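Local coordinates for protein 3-hydroxyisobutyryl-CoA hydrolase (Mycobacterium thermoresistibile, PDB 4HDT) that probably hydrolyses 3-hydroxyisobutyryl-CoA to 3-hydroxyisobutyrate and free CoA, as a member of the enoyl-CoA hydratase/isomerase (crotonase) family, at residues V11-E16 with G20-N25; E43-W48 with K106-I111; T238-I243 with A325-V330; A244-H249 with D259-R264. All coordinates share one frame; numbering follows the deposited sequence.

Contact 1 (V11-E16 with G20-N25); sequences VLVNVE and GLLTLN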
loop_
_atom_site.group_PDB
_atom_site.type_symbol
_atom_site.label_atom_id
_atom_site.label_comp_id
_atom_site.label_asym_id
_atom_site.label_seq_id
_atom_site.Cartn_x
_atom_site.Cartn_y
_atom_site.Cartn_z
ATOM N N VAL A 11 -0.487 -16.410 10.577
ATOM C CA VAL A 11 -0.066 -15.256 11.432
ATOM C C VAL A 11 0.302 -15.854 12.789
ATOM O O VAL A 11 -0.549 -16.503 13.433
ATOM C CB VAL A 11 -1.171 -14.215 11.653
ATOM C CG1 VAL A 11 -0.685 -13.088 12.561
ATOM C CG2 VAL A 11 -1.699 -13.686 10.352
ATOM N N LEU A 12 1.536 -15.635 13.230
ATOM C CA LEU A 12 1.943 -16.030 14.566
ATOM C C LEU A 12 1.570 -14.936 15.572
ATOM O O LEU A 12 1.826 -13.756 15.347
ATOM C CB LEU A 12 3.440 -16.379 14.636
ATOM C CG LEU A 12 3.964 -17.424 13.663
ATOM C CD1 LEU A 12 5.489 -17.338 13.594
ATOM C CD2 LEU A 12 3.536 -18.809 14.121
ATOM N N VAL A 13 0.933 -15.356 16.668
ATOM C CA VAL A 13 0.424 -14.429 17.676
ATOM C C VAL A 13 0.987 -14.752 19.056
ATOM O O VAL A 13 0.997 -15.923 19.479
ATOM C CB VAL A 13 -1.117 -14.480 17.755
ATOM C CG1 VAL A 13 -1.658 -13.525 18.830
ATOM C CG2 VAL A 13 -1.741 -14.260 16.383
ATOM N N ASN A 14 1.442 -13.722 19.761
ATOM C CA ASN A 14 1.853 -13.875 21.141
ATOM C C ASN A 14 1.770 -12.514 21.817
ATOM O O ASN A 14 1.591 -11.496 21.165
ATOM C CB ASN A 14 3.270 -14.431 21.235
ATOM C CG ASN A 14 3.613 -14.989 22.624
ATOM O OD1 ASN A 14 2.734 -15.248 23.475
ATOM N ND2 ASN A 14 4.914 -15.203 22.853
ATOM N N VAL A 15 1.836 -12.530 23.134
ATOM C CA VAL A 15 1.981 -11.327 23.917
ATOM C C VAL A 15 3.208 -11.517 24.794
ATOM O O VAL A 15 3.369 -12.541 25.494
ATOM C CB VAL A 15 0.728 -11.014 24.744
ATOM C CG1 VAL A 15 0.891 -9.684 25.471
ATOM C CG2 VAL A 15 -0.512 -11.002 23.870
ATOM N N GLU A 16 4.102 -10.545 24.715
ATOM C CA GLU A 16 5.331 -10.567 25.477
ATOM C C GLU A 16 5.746 -9.152 25.898
ATOM O O GLU A 16 5.732 -8.219 25.086
ATOM C CB GLU A 16 6.418 -11.207 24.646
ATOM C CG GLU A 16 7.509 -11.795 25.497
ATOM C CD GLU A 16 8.485 -12.606 24.694
ATOM O OE1 GLU A 16 9.037 -12.072 23.722
ATOM O OE2 GLU A 16 8.700 -13.776 25.055
ATOM N N GLY A 20 1.589 -6.918 22.183
ATOM C CA GLY A 20 0.900 -7.832 21.299
ATOM C C GLY A 20 1.680 -7.980 19.996
ATOM O O GLY A 20 1.845 -7.021 19.247
ATOM N N LEU A 21 2.122 -9.204 19.724
ATOM C CA LEU A 21 2.988 -9.494 18.572
ATOM C C LEU A 21 2.168 -10.158 17.487
ATOM O O LEU A 21 1.511 -11.194 17.726
ATOM C CB LEU A 21 4.150 -10.397 19.005
ATOM C CG LEU A 21 4.941 -9.890 20.197
ATOM C CD1 LEU A 21 5.800 -11.016 20.757
ATOM C CD2 LEU A 21 5.765 -8.681 19.811
ATOM N N LEU A 22 2.196 -9.578 16.312
ATOM C CA LEU A 22 1.589 -10.149 15.125
ATOM C C LEU A 22 2.726 -10.376 14.140
ATOM O O LEU A 22 3.298 -9.414 13.665
ATOM C CB LEU A 22 0.535 -9.200 14.542
ATOM C CG LEU A 22 -0.657 -8.957 15.458
ATOM C CD1 LEU A 22 -1.524 -7.845 14.894
ATOM C CD2 LEU A 22 -1.441 -10.264 15.599
ATOM N N THR A 23 3.005 -11.638 13.808
ATOM C CA THR A 23 4.065 -11.931 12.858
ATOM C C THR A 23 3.450 -12.620 11.638
ATOM O O THR A 23 2.962 -13.741 11.700
ATOM C CB THR A 23 5.183 -12.785 13.488
ATOM O OG1 THR A 23 5.611 -12.181 14.689
ATOM C CG2 THR A 23 6.383 -13.001 12.518
ATOM N N LEU A 24 3.473 -11.922 10.509
ATOM C CA LEU A 24 2.968 -12.490 9.270
ATOM C C LEU A 24 3.871 -13.686 8.917
ATOM O O LEU A 24 5.083 -13.578 9.065
ATOM C CB LEU A 24 3.066 -11.474 8.147
ATOM C CG LEU A 24 2.301 -10.194 8.410
ATOM C CD1 LEU A 24 2.443 -9.312 7.213
ATOM C CD2 LEU A 24 0.828 -10.463 8.711
ATOM N N ASN A 25 3.284 -14.820 8.530
ATOM C CA ASN A 25 4.073 -16.072 8.494
ATOM C C ASN A 25 3.730 -16.939 7.291
ATOM O O ASN A 25 3.351 -18.103 7.436
ATOM C CB ASN A 25 3.900 -16.844 9.814
ATOM C CG ASN A 25 4.803 -18.052 9.915
ATOM O OD1 ASN A 25 5.977 -18.018 9.482
ATOM N ND2 ASN A 25 4.261 -19.148 10.428
HETATM O O HOH W 1 4.123 -13.237 16.816
#
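Leu12 lays its isobutyl end obliquely over the side-chain amide of Asn25, CG lying 3.7 Å from Asn25 ND2, while that same nitrogen donates a hydrogen bond to the backbone oxygen of Glu9. Further along this face Leu21 CD1 meets Glu16 CB at 3.9 Å, and Ile203 of helix 195-205 touches both residues.

The backbones of 11-16 and 20-24 form an antiparallel hairpin, their axes at 165°. Leu12 with Thr23 and Asn14 with Leu21 are the hydrogen-bonded pairs, each closed by two bonds; Leu12 N to Thr23 O and Leu21 N to Asn14 O are the shortest, both 2.8 Å. A water lies 2.8 Å from Thr23 OG1 and donates weakly to Leu12 O, which also accepts from Thr23 N.

On the other face sit Val11, Val13, Val15, Leu22 and Leu24. Val13 and Leu22 run side by side, Val13 CG2 being 4.1 Å from Leu22 CD2; the valine has CG1 anti to the backbone N (chi1 179°), which leaves CG2 as the branch beside the leucine. Helix 35-49 lies over the valines through Met37, Arg44 and Trp48; Leu22 and Leu24 pack on strand 56-61. The hairpin is thus held by main-chain hydrogen bonding, whereas its two faces differ in chemistry: one is aliphatic, the other mixes leucines with polar groups and water.

Contact 2 (E43-W48 with K106-I111); sequences ERLAAW and KPYVSI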
loop_
_atom_site.group_PDB
_atom_site.type_symbol
_atom_site.label_atom_id
_atom_site.label_comp_id
_atom_site.label_asym_id
_atom_site.label_seq_id
_atom_site.Cartn_x
_atom_site.Cartn_y
_atom_site.Cartn_z
ATOM N N GLU A 43 -9.151 -9.542 14.540
ATOM C CA GLU A 43 -9.721 -10.036 15.757
ATOM C C GLU A 43 -8.796 -9.765 16.958
ATOM O O GLU A 43 -9.282 -9.452 18.043
ATOM C CB GLU A 43 -10.063 -11.529 15.581
ATOM C CG GLU A 43 -10.793 -12.157 16.743
ATOM C CD GLU A 43 -9.896 -12.575 17.890
ATOM O OE1 GLU A 43 -8.703 -12.904 17.691
ATOM O OE2 GLU A 43 -10.416 -12.639 19.015
ATOM N N ARG A 44 -7.495 -9.956 16.781
ATOM C CA ARG A 44 -6.522 -9.663 17.829
ATOM C C ARG A 44 -6.444 -8.185 18.177
ATOM O O ARG A 44 -6.418 -7.826 19.375
ATOM C CB ARG A 44 -5.126 -10.211 17.518
ATOM C CG ARG A 44 -5.051 -11.729 17.640
ATOM C CD ARG A 44 -5.259 -12.206 19.086
ATOM N NE ARG A 44 -6.639 -12.473 19.475
ATOM C CZ ARG A 44 -7.046 -12.718 20.730
ATOM N NH1 ARG A 44 -8.321 -12.973 20.982
ATOM N NH2 ARG A 44 -6.183 -12.701 21.761
ATOM N N LEU A 45 -6.467 -7.310 17.169
ATOM C CA LEU A 45 -6.532 -5.888 17.489
ATOM C C LEU A 45 -7.779 -5.559 18.302
ATOM O O LEU A 45 -7.733 -4.761 19.259
ATOM C CB LEU A 45 -6.538 -5.034 16.225
ATOM C CG LEU A 45 -5.227 -5.020 15.474
ATOM C CD1 LEU A 45 -5.428 -4.067 14.321
ATOM C CD2 LEU A 45 -4.088 -4.528 16.350
ATOM N N ALA A 46 -8.912 -6.149 17.927
ATOM C CA ALA A 46 -10.131 -5.915 18.707
ATOM C C ALA A 46 -10.025 -6.443 20.141
ATOM O O ALA A 46 -10.469 -5.774 21.118
ATOM C CB ALA A 46 -11.328 -6.549 18.001
ATOM N N ALA A 47 -9.510 -7.659 20.291
ATOM C CA ALA A 47 -9.384 -8.266 21.607
ATOM C C ALA A 47 -8.415 -7.533 22.521
ATOM O O ALA A 47 -8.657 -7.415 23.719
ATOM C CB ALA A 47 -8.968 -9.714 21.486
ATOM N N TRP A 48 -7.334 -7.003 21.952
ATOM C CA TRP A 48 -6.312 -6.346 22.741
ATOM C C TRP A 48 -6.638 -4.892 23.071
ATOM O O TRP A 48 -6.015 -4.295 23.965
ATOM C CB TRP A 48 -4.991 -6.362 21.995
ATOM C CG TRP A 48 -4.363 -7.707 21.873
ATOM C CD1 TRP A 48 -4.531 -8.787 22.723
ATOM C CD2 TRP A 48 -3.420 -8.128 20.886
ATOM N NE1 TRP A 48 -3.760 -9.846 22.293
ATOM C CE2 TRP A 48 -3.055 -9.458 21.190
ATOM C CE3 TRP A 48 -2.839 -7.507 19.787
ATOM C CZ2 TRP A 48 -2.132 -10.173 20.408
ATOM C CZ3 TRP A 48 -1.947 -8.205 19.031
ATOM C CH2 TRP A 48 -1.594 -9.523 19.349
ATOM N N LYS A 106 -3.762 2.512 20.882
ATOM C CA LYS A 106 -2.488 2.107 21.480
ATOM C C LYS A 106 -1.351 2.193 20.428
ATOM O O LYS A 106 -1.610 2.115 19.252
ATOM C CB LYS A 106 -2.615 0.680 22.021
ATOM C CG LYS A 106 -3.601 0.604 23.185
ATOM C CD LYS A 106 -3.836 -0.839 23.630
ATOM C CE LYS A 106 -4.625 -0.850 24.921
ATOM N NZ LYS A 106 -4.940 -2.205 25.486
ATOM N N PRO A 107 -0.102 2.344 20.876
ATOM C CA PRO A 107 1.035 2.316 19.924
ATOM C C PRO A 107 0.955 1.056 19.043
ATOM O O PRO A 107 0.735 -0.041 19.554
ATOM C CB PRO A 107 2.246 2.235 20.848
ATOM C CG PRO A 107 1.799 2.960 22.080
ATOM C CD PRO A 107 0.372 2.492 22.259
ATOM N N TYR A 108 1.164 1.252 17.749
ATOM C CA TYR A 108 1.156 0.178 16.756
ATOM C C TYR A 108 2.446 0.418 15.967
ATOM O O TYR A 108 2.570 1.385 15.192
ATOM C CB TYR A 108 -0.093 0.248 15.865
ATOM C CG TYR A 108 -0.231 -0.810 14.779
ATOM C CD1 TYR A 108 0.486 -0.726 13.601
ATOM C CD2 TYR A 108 -1.143 -1.864 14.901
ATOM C CE1 TYR A 108 0.337 -1.667 12.584
ATOM C CE2 TYR A 108 -1.284 -2.801 13.916
ATOM C CZ TYR A 108 -0.573 -2.695 12.738
ATOM O OH TYR A 108 -0.721 -3.626 11.720
ATOM N N VAL A 109 3.377 -0.497 16.187
ATOM C CA VAL A 109 4.712 -0.416 15.628
ATOM C C VAL A 109 4.782 -1.358 14.434
ATOM O O VAL A 109 4.460 -2.540 14.544
ATOM C CB VAL A 109 5.767 -0.854 16.676
ATOM C CG1 VAL A 109 7.159 -0.795 16.103
ATOM C CG2 VAL A 109 5.637 -0.053 17.979
ATOM N N SER A 110 5.141 -0.847 13.269
ATOM C CA SER A 110 5.233 -1.739 12.097
ATOM C C SER A 110 6.657 -1.765 11.615
ATOM O O SER A 110 7.342 -0.724 11.570
ATOM C CB SER A 110 4.326 -1.321 10.997
ATOM O OG SER A 110 4.594 0.014 10.618
ATOM N N ILE A 111 7.141 -2.974 11.347
ATOM C CA ILE A 111 8.510 -3.171 10.851
ATOM C C ILE A 111 8.481 -3.421 9.354
ATOM O O ILE A 111 8.422 -4.552 8.876
ATOM C CB ILE A 111 9.260 -4.317 11.574
ATOM C CG1 ILE A 111 9.143 -4.203 13.101
ATOM C CG2 ILE A 111 10.714 -4.389 11.098
ATOM C CD1 ILE A 111 9.729 -2.958 13.674
#
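Lys106 and Trp48 supply the polar link between the two segments: Lys106 NZ donates to Trp48 O over 2.8 Å, approaching the carbonyl oxygen almost head-on, with a C=O...N angle of 160°. The lysine chain reaches that far because it is extended from CG to NZ, with chi2, chi3 and chi4 all close to 180°. Its ammonium also donates to Val54 O, and weakly to Glu49 O, so it gathers carbonyls from the last turn of helix 35-49 and from the loop that follows. A positive group there would be expected to complement the partial negative charge of the helix C-terminus. A salt bridge within the helix joins Arg44 to Glu43, gripped side-on, Arg44 NE to Glu43 OE1 at 2.8 Å and Arg44 NH1 to Glu43 OE2 at 2.9 Å.

The apolar part is small and buried. Leu45 CD2 comes up to the edge of the Tyr108 ring, near its plane, 4.1 Å from Tyr108 CE2, and the two side chains cross at about a right angle. Tyr108 CG is anti to the backbone N (chi1 180°), which brings the far end of the ring up to Leu45; its hydroxyl is hydrogen-bonded to Val123 O. Leu97 and Ile101 of helix 85-103 close around Leu45, whose side chain lies about 7 Å from a bound zinc ion, and Ile101 touches Tyr108 as well. Through Leu45 on Tyr108 and Trp48 on Val57, helix 35-49 packs against one face of the central mixed sheet, part of the layered alpha/beta core of the crotonase fold.

Contact 3 (T238-I243 with A325-V330); sequences TVADII and ATLAEV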
loop_
_atom_site.group_PDB
_atom_site.type_symbol
_atom_site.label_atom_id
_atom_site.label_comp_id
_atom_site.label_asym_id
_atom_site.label_seq_id
_atom_site.Cartn_x
_atom_site.Cartn_y
_atom_site.Cartn_z
ATOM N N THR A 238 -4.135 15.070 -17.710
ATOM C CA THR A 238 -4.353 13.655 -18.039
ATOM C C THR A 238 -3.059 12.887 -17.974
ATOM O O THR A 238 -1.998 13.472 -17.976
ATOM C CB THR A 238 -4.932 13.469 -19.450
ATOM O OG1 THR A 238 -3.958 13.878 -20.423
ATOM C CG2 THR A 238 -6.207 14.281 -19.592
ATOM N N VAL A 239 -3.159 11.555 -17.922
ATOM C CA VAL A 239 -1.964 10.734 -17.887
ATOM C C VAL A 239 -1.152 10.973 -19.183
ATOM O O VAL A 239 0.072 11.084 -19.147
ATOM C CB VAL A 239 -2.316 9.244 -17.711
ATOM C CG1 VAL A 239 -1.050 8.404 -17.793
ATOM C CG2 VAL A 239 -3.023 9.042 -16.371
ATOM N N ALA A 240 -1.840 11.118 -20.314
ATOM C CA ALA A 240 -1.137 11.376 -21.559
ATOM C C ALA A 240 -0.366 12.719 -21.469
ATOM O O ALA A 240 0.780 12.820 -21.931
ATOM C CB ALA A 240 -2.109 11.357 -22.725
ATOM N N ASP A 241 -0.968 13.724 -20.850
ATOM C CA ASP A 241 -0.265 15.011 -20.629
ATOM C C ASP A 241 1.025 14.830 -19.815
ATOM O O ASP A 241 2.072 15.451 -20.109
ATOM C CB ASP A 241 -1.151 16.046 -19.929
ATOM C CG ASP A 241 -2.299 16.521 -20.799
ATOM O OD1 ASP A 241 -2.160 16.479 -22.041
ATOM O OD2 ASP A 241 -3.342 16.936 -20.238
ATOM N N ILE A 242 0.939 13.993 -18.788
ATOM C CA ILE A 242 2.056 13.715 -17.897
ATOM C C ILE A 242 3.205 13.005 -18.634
ATOM O O ILE A 242 4.368 13.435 -18.570
ATOM C CB ILE A 242 1.578 12.957 -16.636
ATOM C CG1 ILE A 242 0.651 13.855 -15.823
ATOM C CG2 ILE A 242 2.768 12.397 -15.860
ATOM C CD1 ILE A 242 -0.057 13.134 -14.669
ATOM N N ILE A 243 2.863 11.966 -19.387
ATOM C CA ILE A 243 3.846 11.251 -20.187
ATOM C C ILE A 243 4.525 12.214 -21.162
ATOM O O ILE A 243 5.755 12.212 -21.271
ATOM C CB ILE A 243 3.192 10.061 -20.936
ATOM C CG1 ILE A 243 2.715 9.011 -19.935
ATOM C CG2 ILE A 243 4.145 9.445 -21.959
ATOM C CD1 ILE A 243 1.862 7.943 -20.571
ATOM N N ALA A 325 -6.200 -0.415 -25.278
ATOM C CA ALA A 325 -4.763 -0.579 -25.445
ATOM C C ALA A 325 -4.019 0.750 -25.336
ATOM O O ALA A 325 -2.823 0.759 -25.124
ATOM C CB ALA A 325 -4.456 -1.229 -26.783
ATOM N N THR A 326 -4.726 1.858 -25.501
ATOM C CA THR A 326 -4.083 3.175 -25.472
ATOM C C THR A 326 -4.879 4.122 -24.598
ATOM O O THR A 326 -6.093 3.982 -24.471
ATOM C CB THR A 326 -3.982 3.786 -26.894
ATOM O OG1 THR A 326 -5.293 4.103 -27.405
ATOM C CG2 THR A 326 -3.317 2.825 -27.833
ATOM N N LEU A 327 -4.192 5.107 -24.016
ATOM C CA LEU A 327 -4.855 6.155 -23.247
ATOM C C LEU A 327 -5.873 6.950 -24.059
ATOM O O LEU A 327 -6.876 7.383 -23.537
ATOM C CB LEU A 327 -3.822 7.112 -22.667
ATOM C CG LEU A 327 -2.975 6.501 -21.559
ATOM C CD1 LEU A 327 -1.709 7.303 -21.350
ATOM C CD2 LEU A 327 -3.748 6.469 -20.248
ATOM N N ALA A 328 -5.608 7.137 -25.347
ATOM C CA ALA A 328 -6.509 7.891 -26.196
ATOM C C ALA A 328 -7.899 7.257 -26.305
ATOM O O ALA A 328 -8.874 7.958 -26.556
ATOM C CB ALA A 328 -5.891 8.056 -27.586
ATOM N N GLU A 329 -7.978 5.939 -26.094
ATOM C CA GLU A 329 -9.250 5.188 -26.112
ATOM C C GLU A 329 -10.000 5.189 -24.760
ATOM O O GLU A 329 -11.086 4.641 -24.654
ATOM C CB GLU A 329 -9.004 3.739 -26.556
ATOM C CG GLU A 329 -8.349 3.576 -27.924
ATOM C CD GLU A 329 -7.864 2.159 -28.150
ATOM O OE1 GLU A 329 -6.652 1.881 -28.048
ATOM O OE2 GLU A 329 -8.715 1.288 -28.389
ATOM N N VAL A 330 -9.410 5.752 -23.719
ATOM C CA VAL A 330 -10.072 5.867 -22.422
ATOM C C VAL A 330 -10.951 7.117 -22.416
ATOM O O VAL A 330 -10.440 8.228 -22.591
ATOM C CB VAL A 330 -9.025 5.935 -21.289
ATOM C CG1 VAL A 330 -9.681 6.159 -19.930
ATOM C CG2 VAL A 330 -8.173 4.680 -21.269
#
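Leu327 is the bump of this contact, a single side chain that leaves its 3-10 turn and fits its two methyl groups against one side of helix 239-249. The hollow it enters is bordered by Val239, Ala240 and Ile243, residues one turn apart or adjacent on the helix. Leu327 CD1 makes most of the contacts: it lies 3.8 Å from Val239 CG1 and 3.7 Å from Ile243 CD1, and is also 4.3 Å from Ala240 CB, the small methyl that makes up a low rim of the hollow. The other branch, Leu327 CD2, rests on the flank of the valine, 4.0 Å from Val239 CB.

The two larger neighbours come at the leucine differently. Val239 crosses it at about a right angle, offering CB and CG1 to both leucine methyls, whereas Ile243 meets it tip to tip. The isoleucine attains this reach because its chain runs out through CG1 to CD1 with chi2 at 170°. Ser270 of helix 266-279 also touches Leu327, and Leu273 of that helix packs on Val239.

Each segment also has polar bonds of its own. At the start of the helix Thr238 and Asp241 form a capping box, in which Asp241 N donates to Thr238 OG1 over 3.0 Å and Thr238 N to Asp241 OD2 over 3.2 Å. Across the way, Thr326 OG1 donates to the anti lone pair of Glu329 OE1, 2.7 Å away. The whole is an apolar packing of a short 3-10 turn, on the connection between helices 303-313 and 332-336, against the first two turns of a capped helix in the helical part of the chain.

Contact 4 (A244-H249 with D259-R264); sequences AALRAH and DLIATR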
loop_
_atom_site.group_PDB
_atom_site.type_symbol
_atom_site.label_atom_id
_atom_site.label_comp_id
_atom_site.label_asym_id
_atom_site.label_seq_id
_atom_site.Cartn_x
_atom_site.Cartn_y
_atom_site.Cartn_z
ATOM N N ALA A 244 3.742 13.041 -21.862
ATOM C CA ALA A 244 4.318 14.045 -22.803
ATOM C C ALA A 244 5.295 14.986 -22.127
ATOM O O ALA A 244 6.347 15.280 -22.677
ATOM C CB ALA A 244 3.218 14.838 -23.512
ATOM N N ALA A 245 4.952 15.435 -20.925
ATOM C CA ALA A 245 5.826 16.347 -20.208
ATOM C C ALA A 245 7.113 15.652 -19.769
ATOM O O ALA A 245 8.196 16.220 -19.861
ATOM C CB ALA A 245 5.101 16.897 -18.995
ATOM N N LEU A 246 6.990 14.417 -19.260
ATOM C CA LEU A 246 8.177 13.664 -18.853
ATOM C C LEU A 246 9.093 13.482 -20.082
ATOM O O LEU A 246 10.309 13.639 -19.980
ATOM C CB LEU A 246 7.796 12.278 -18.280
ATOM C CG LEU A 246 7.114 12.285 -16.931
ATOM C CD1 LEU A 246 6.404 10.956 -16.650
ATOM C CD2 LEU A 246 8.116 12.644 -15.830
ATOM N N ARG A 247 8.517 13.204 -21.243
ATOM C CA ARG A 247 9.361 13.022 -22.429
ATOM C C ARG A 247 9.972 14.323 -22.863
ATOM O O ARG A 247 11.152 14.356 -23.229
ATOM C CB ARG A 247 8.610 12.348 -23.569
ATOM C CG ARG A 247 8.215 10.932 -23.175
ATOM C CD ARG A 247 8.243 9.967 -24.300
ATOM N NE ARG A 247 7.886 8.603 -23.919
ATOM C CZ ARG A 247 8.681 7.728 -23.292
ATOM N NH1 ARG A 247 9.902 8.048 -22.881
ATOM N NH2 ARG A 247 8.220 6.514 -23.044
ATOM N N ALA A 248 9.187 15.395 -22.814
ATOM C CA ALA A 248 9.690 16.679 -23.234
ATOM C C ALA A 248 10.817 17.207 -22.337
ATOM O O ALA A 248 11.697 17.932 -22.853
ATOM C CB ALA A 248 8.584 17.720 -23.372
ATOM N N HIS A 249 10.809 16.886 -21.038
ATOM C CA HIS A 249 11.856 17.320 -20.102
ATOM C C HIS A 249 13.224 16.825 -20.514
ATOM O O HIS A 249 14.229 17.509 -20.278
ATOM C CB HIS A 249 11.489 17.008 -18.641
ATOM C CG HIS A 249 12.563 17.293 -17.637
ATOM N ND1 HIS A 249 12.910 18.575 -17.240
ATOM C CD2 HIS A 249 13.267 16.459 -16.846
ATOM C CE1 HIS A 249 13.813 18.504 -16.280
ATOM N NE2 HIS A 249 14.060 17.223 -16.040
ATOM N N ASP A 259 8.778 5.756 -19.670
ATOM C CA ASP A 259 8.842 4.390 -20.212
ATOM C C ASP A 259 8.090 3.413 -19.335
ATOM O O ASP A 259 7.448 2.490 -19.865
ATOM C CB ASP A 259 10.294 3.901 -20.314
ATOM C CG ASP A 259 11.110 4.593 -21.448
ATOM O OD1 ASP A 259 10.583 5.218 -22.394
ATOM O OD2 ASP A 259 12.358 4.499 -21.400
ATOM N N LEU A 260 8.213 3.582 -18.019
ATOM C CA LEU A 260 7.578 2.628 -17.070
ATOM C C LEU A 260 6.055 2.806 -17.078
ATOM O O LEU A 260 5.309 1.821 -17.171
ATOM C CB LEU A 260 8.187 2.692 -15.669
ATOM C CG LEU A 260 7.776 1.647 -14.639
ATOM C CD1 LEU A 260 7.964 0.254 -15.210
ATOM C CD2 LEU A 260 8.521 1.777 -13.314
ATOM N N ILE A 261 5.602 4.049 -17.060
ATOM C CA ILE A 261 4.185 4.361 -17.111
ATOM C C ILE A 261 3.547 3.776 -18.355
ATOM O O ILE A 261 2.422 3.256 -18.328
ATOM C CB ILE A 261 3.948 5.904 -17.049
ATOM C CG1 ILE A 261 4.358 6.414 -15.676
ATOM C CG2 ILE A 261 2.496 6.264 -17.345
ATOM C CD1 ILE A 261 4.435 7.912 -15.602
ATOM N N ALA A 262 4.273 3.861 -19.462
ATOM C CA ALA A 262 3.763 3.468 -20.732
ATOM C C ALA A 262 3.559 1.972 -20.810
ATOM O O ALA A 262 2.880 1.519 -21.711
ATOM C CB ALA A 262 4.699 3.959 -21.827
ATOM N N THR A 263 4.127 1.201 -19.885
ATOM C CA THR A 263 3.838 -0.242 -19.809
ATOM C C THR A 263 2.592 -0.601 -18.994
ATOM O O THR A 263 2.196 -1.774 -18.991
ATOM C CB THR A 263 4.997 -1.053 -19.178
ATOM O OG1 THR A 263 5.117 -0.776 -17.764
ATOM C CG2 THR A 263 6.330 -0.829 -19.952
ATOM N N ARG A 264 1.982 0.370 -18.326
ATOM C CA ARG A 264 0.931 0.087 -17.359
ATOM C C ARG A 264 -0.414 0.146 -18.028
ATOM O O ARG A 264 -0.566 0.632 -19.165
ATOM C CB ARG A 264 0.994 1.075 -16.185
ATOM C CG ARG A 264 2.304 1.208 -15.463
ATOM C CD ARG A 264 2.871 -0.124 -15.071
ATOM N NE ARG A 264 3.939 0.015 -14.104
ATOM C CZ ARG A 264 4.645 -1.003 -13.618
ATOM N NH1 ARG A 264 4.484 -2.244 -14.076
ATOM N NH2 ARG A 264 5.551 -0.797 -12.690
#
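Segment 244-249 lies on helix 239-249, and 259-264 on the last part of helix 252-261 and what follows it. Their nearest alpha carbons, Arg247 CA and Asp259 CA, are 8.9 Å apart, so that side chains alone bridge them. A type I turn spans Ile261 to Arg264, and Leu260 O accepts from both the backbone N and the hydroxyl of Thr263.

At the exposed side Arg247 reaches over to Asp259 in a salt bridge. Both terminal nitrogens are used end-on and converge on a single oxygen: Arg247 NH2 lies 2.8 Å and NH1 3.0 Å from Asp259 OD1. NH2 meets the anti lone pair, NH1 comes from above the carboxylate plane, and the two flat groups are turned 44° apart. A bend at chi2 (-146°) directs the arginine chain across the gap.

These successive helices form an alpha-helical hairpin in the helical region that follows strand 188-189. Beneath the ion pair, Leu246 CD1 touches Ile261 CD1 at 3.8 Å, the side chains crossing at about a right angle. Tyr234 contacts both residues, Trp229 and Cys233 of helix 227-233 pack on Leu246, and Leu269 of helix 266-279 lies against Ile261.

The four contacts form two pairs on opposite sides of the chain's centre. Contacts 1 and 2 have centres about 10 Å apart and share the mixed sheet; Trp48 of contact 2 packs on the hairpin of contact 1, with Trp48 CH2 3.6 Å from Gly20 CA. Contacts 3 and 4, their centres also about 10 Å apart, both use helix 239-249 and meet where Ile243 CD1 lies 3.7 Å from Ile261 CG2. Along the chain contact 1 closes before contact 2 opens, both close before contact 3 opens, and contact 4 is nested inside the loop closed by contact 3. Between the pairs, centres are 41 to 44 Å apart; they lie in separate parts of the chain and do not touch.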